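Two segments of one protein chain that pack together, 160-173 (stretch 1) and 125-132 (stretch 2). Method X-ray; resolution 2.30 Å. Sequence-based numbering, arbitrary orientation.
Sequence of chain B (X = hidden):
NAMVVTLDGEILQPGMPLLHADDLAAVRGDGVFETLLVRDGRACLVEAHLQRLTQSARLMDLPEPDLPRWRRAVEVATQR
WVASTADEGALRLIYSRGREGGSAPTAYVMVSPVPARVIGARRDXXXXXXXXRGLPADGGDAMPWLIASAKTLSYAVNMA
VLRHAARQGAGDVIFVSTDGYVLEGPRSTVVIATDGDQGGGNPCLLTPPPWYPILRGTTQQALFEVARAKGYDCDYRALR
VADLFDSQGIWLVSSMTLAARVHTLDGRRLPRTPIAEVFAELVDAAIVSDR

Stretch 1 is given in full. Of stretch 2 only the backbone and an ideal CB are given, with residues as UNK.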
# COMPACT_ATOMS: atom_id res chain seq x y z
N ALA B 160 1.69 0.62 -10.02
CA ALA B 160 0.75 0.12 -11.02
C ALA B 160 0.20 1.26 -11.87
O ALA B 160 -0.01 1.09 -13.08
CB ALA B 160 -0.39 -0.64 -10.34
N VAL B 161 -0.03 2.42 -11.27
CA VAL B 161 -0.50 3.58 -12.02
C VAL B 161 0.54 4.00 -13.05
O VAL B 161 0.20 4.37 -14.19
CB VAL B 161 -0.86 4.73 -11.06
CG1 VAL B 161 -0.93 6.05 -11.80
CG2 VAL B 161 -2.17 4.44 -10.35
N LEU B 162 1.82 3.94 -12.68
CA LEU B 162 2.88 4.29 -13.63
C LEU B 162 2.97 3.26 -14.75
O LEU B 162 3.21 3.63 -15.91
CB LEU B 162 4.21 4.41 -12.89
CG LEU B 162 4.39 5.66 -12.03
CD1 LEU B 162 5.59 5.51 -11.12
CD2 LEU B 162 4.52 6.90 -12.91
N ARG B 163 2.79 1.98 -14.43
CA ARG B 163 2.79 0.96 -15.48
C ARG B 163 1.59 1.10 -16.40
O ARG B 163 1.69 0.83 -17.60
CB ARG B 163 2.81 -0.44 -14.85
CG ARG B 163 4.15 -0.83 -14.25
CD ARG B 163 4.18 -2.31 -13.90
NE ARG B 163 3.04 -2.71 -13.08
CZ ARG B 163 3.04 -2.68 -11.75
NH1 ARG B 163 4.11 -2.28 -11.09
NH2 ARG B 163 1.95 -3.05 -11.09
N HIS B 164 0.44 1.52 -15.86
CA HIS B 164 -0.73 1.76 -16.68
C HIS B 164 -0.47 2.85 -17.71
O HIS B 164 -0.86 2.72 -18.88
CB HIS B 164 -1.93 2.12 -15.79
CG HIS B 164 -3.12 2.62 -16.54
ND1 HIS B 164 -3.37 3.96 -16.73
CD2 HIS B 164 -4.15 1.96 -17.13
CE1 HIS B 164 -4.49 4.11 -17.42
NE2 HIS B 164 -4.98 2.91 -17.67
N ALA B 165 0.18 3.94 -17.30
CA ALA B 165 0.49 5.01 -18.23
C ALA B 165 1.60 4.63 -19.20
O ALA B 165 1.66 5.15 -20.31
CB ALA B 165 0.88 6.28 -17.46
N ALA B 166 2.50 3.73 -18.78
CA ALA B 166 3.56 3.30 -19.68
C ALA B 166 3.00 2.52 -20.87
O ALA B 166 3.47 2.69 -22.00
CB ALA B 166 4.58 2.45 -18.92
N ARG B 167 1.97 1.70 -20.64
CA ARG B 167 1.35 0.97 -21.74
C ARG B 167 0.68 1.89 -22.74
O ARG B 167 0.33 1.43 -23.84
CB ARG B 167 0.34 -0.04 -21.20
CG ARG B 167 0.97 -1.17 -20.39
CD ARG B 167 -0.03 -2.29 -20.10
NE ARG B 167 -1.00 -1.92 -19.08
CZ ARG B 167 -0.82 -2.13 -17.78
NH1 ARG B 167 0.29 -2.70 -17.34
NH2 ARG B 167 -1.76 -1.77 -16.91
N GLN B 168 0.49 3.16 -22.41
CA GLN B 168 -0.11 4.13 -23.31
C GLN B 168 0.89 5.19 -23.75
O GLN B 168 0.49 6.26 -24.22
CB GLN B 168 -1.34 4.76 -22.66
CG GLN B 168 -2.19 3.74 -21.92
CD GLN B 168 -3.50 4.31 -21.42
OE1 GLN B 168 -3.63 4.62 -20.24
NE2 GLN B 168 -4.47 4.43 -22.31
N GLY B 169 2.18 4.92 -23.61
CA GLY B 169 3.21 5.84 -24.06
C GLY B 169 3.47 7.02 -23.15
O GLY B 169 4.16 7.95 -23.57
N ALA B 170 2.95 7.01 -21.93
CA ALA B 170 3.13 8.11 -21.00
C ALA B 170 4.23 7.77 -19.99
O ALA B 170 4.29 6.64 -19.49
CB ALA B 170 1.83 8.43 -20.26
N GLY B 171 5.08 8.75 -19.70
CA GLY B 171 6.20 8.53 -18.81
C GLY B 171 5.88 8.75 -17.35
O GLY B 171 6.64 8.31 -16.48
N ASP B 172 4.78 9.42 -17.06
CA ASP B 172 4.38 9.67 -15.69
C ASP B 172 2.88 9.99 -15.67
O ASP B 172 2.20 9.91 -16.70
CB ASP B 172 5.21 10.80 -15.08
CG ASP B 172 5.48 10.59 -13.60
OD1 ASP B 172 4.53 10.32 -12.85
OD2 ASP B 172 6.66 10.71 -13.20
N VAL B 173 2.38 10.35 -14.49
CA VAL B 173 0.95 10.56 -14.27
C VAL B 173 0.78 11.80 -13.40
O VAL B 173 1.60 12.07 -12.52
CB VAL B 173 0.30 9.33 -13.61
CG1 VAL B 173 -1.10 9.64 -13.10
CG2 VAL B 173 0.25 8.16 -14.58
N UNK B 125 12.71 15.55 -20.17
CA UNK B 125 11.35 15.72 -19.71
C UNK B 125 10.55 14.45 -19.86
O UNK B 125 11.08 13.38 -20.17
CB UNK B 125 10.67 16.86 -20.47
N UNK B 126 9.25 14.57 -19.64
CA UNK B 126 8.36 13.41 -19.64
C UNK B 126 7.05 13.77 -20.31
O UNK B 126 6.64 14.93 -20.35
CB UNK B 126 8.11 12.91 -18.22
N UNK B 127 6.39 12.74 -20.85
CA UNK B 127 5.03 12.85 -21.33
C UNK B 127 4.12 12.26 -20.26
O UNK B 127 4.32 11.12 -19.83
CB UNK B 127 4.85 12.15 -22.68
N UNK B 128 3.15 13.05 -19.81
CA UNK B 128 2.28 12.65 -18.72
C UNK B 128 0.83 12.64 -19.18
O UNK B 128 0.47 13.26 -20.17
CB UNK B 128 2.46 13.58 -17.52
N UNK B 129 0.01 11.89 -18.44
CA UNK B 129 -1.42 11.86 -18.66
C UNK B 129 -2.12 12.13 -17.34
O UNK B 129 -1.64 11.73 -16.28
CB UNK B 129 -1.86 10.52 -19.26
N UNK B 130 -3.25 12.83 -17.40
CA UNK B 130 -4.07 13.04 -16.22
C UNK B 130 -4.92 11.80 -15.98
O UNK B 130 -5.49 11.23 -16.91
CB UNK B 130 -4.95 14.28 -16.37
N UNK B 131 -5.02 11.40 -14.71
CA UNK B 131 -5.76 10.20 -14.35
C UNK B 131 -6.57 10.45 -13.09
O UNK B 131 -6.09 11.11 -12.16
CB UNK B 131 -4.81 9.01 -14.15
N UNK B 132 -7.79 9.93 -13.07
CA UNK B 132 -8.63 10.06 -11.89
C UNK B 132 -8.02 9.30 -10.72
O UNK B 132 -7.73 8.10 -10.83
CB UNK B 132 -10.04 9.55 -12.18

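Stretch 2 runs as a strand beside the end of stretch 1, where a helix gives way through a turn to the start of a strand that runs parallel to stretch 2. Position 125 lies out of reach of stretch 1, so no contact selects its side chain; its phi of 93° does, favouring glycine. The residue is Gly125, the first to leave helical angles after a preceding helix.

At position 126 CA-to-CB points toward stretch 1, but the ideal CB is still 4.8 Å from Asp172 CB. Many side chains of small or medium size would fit, branched ones suiting the extended backbone. Val126 is found, with CG2 4.5 Å from Asp172 CB, a loose contact.

Position 127 points sideways, with its ideal CB 4.3 Å from Gly169 O and 4.5 Å from Gly171 N. An acceptor and a donor this near suit a short polar side chain, serine or threonine for instance, although alanine would also fit. In Ser127, chi1 in p brings OG to 3.1 Å from Gly169 O, to which it donates a weak hydrogen bond, while Gly171 N donates another weak one to OG at 3.4 Å. The backbone does more: Ser127 O accepts a very short bond from Gly171 N, 2.5 Å, and one of 3.3 Å from Asp172 N.

Position 128 pairs with Asp172 in a parallel bridge, on the same face of the sheet. Its ideal CB is 3.8 Å from Asp172 O and 4.4 Å from Val173 N; a small apolar residue suits, though stretch 1 alone does not exclude a larger one. Ala128 is the residue, and its CA makes a CA-H...O contact with Asp172 O at 3.4 Å.

Position 129 shares its face with Val173. Its ideal CB lies 4.4 Å from Ala170 CB and 5.4 Å from Ala165 CB, an apolar setting for isoleucine, leucine, valine or methionine. Ile129 fills it: CG2 is 3.6 Å from Ala170 CB, and CD1 reaches Ala165 CB at 3.7 Å. Its N gives a weak hydrogen bond to Asp172 O, 3.4 Å.

Position 130 points away and meets nothing of stretch 1, leaving the choice open, with beta-branched residues natural in a strand. It is Thr130, whose OG1 is bonded elsewhere in the structure.

Position 131 points toward stretch 1 again, its ideal CB 3.9 Å from Val173 CG1 and 5.4 Å from Val161 CG1. Leucine, isoleucine or methionine could bridge strand and helix. Leu131 does so, CD2 lying 4.2 Å from Val161 CG1 and 3.6 Å from His164 ND1.

Position 132 is out of reach and unconstrained by stretch 1; it is Asp132.

Stretch 2 125-132: GVSAITLD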
# COMPACT_ATOMS: atom_id res chain seq x y z
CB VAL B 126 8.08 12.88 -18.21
CG1 VAL B 126 9.36 12.41 -17.53
CG2 VAL B 126 7.38 13.95 -17.37
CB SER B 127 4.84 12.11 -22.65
OG SER B 127 4.95 10.71 -22.47
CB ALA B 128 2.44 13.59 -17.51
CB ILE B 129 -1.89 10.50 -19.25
CG1 ILE B 129 -1.50 9.35 -18.32
CG2 ILE B 129 -1.28 10.28 -20.63
CD1 ILE B 129 -2.12 8.02 -18.71
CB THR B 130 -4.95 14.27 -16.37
OG1 THR B 130 -5.79 14.12 -17.52
CG2 THR B 130 -4.10 15.52 -16.53
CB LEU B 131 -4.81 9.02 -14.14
CG LEU B 131 -5.19 7.68 -14.75
CD1 LEU B 131 -5.38 7.79 -16.26
CD2 LEU B 131 -4.12 6.66 -14.43
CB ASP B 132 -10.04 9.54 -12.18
CG ASP B 132 -11.07 10.01 -11.16
OD1 ASP B 132 -10.74 10.07 -9.96
OD2 ASP B 132 -12.21 10.31 -11.57
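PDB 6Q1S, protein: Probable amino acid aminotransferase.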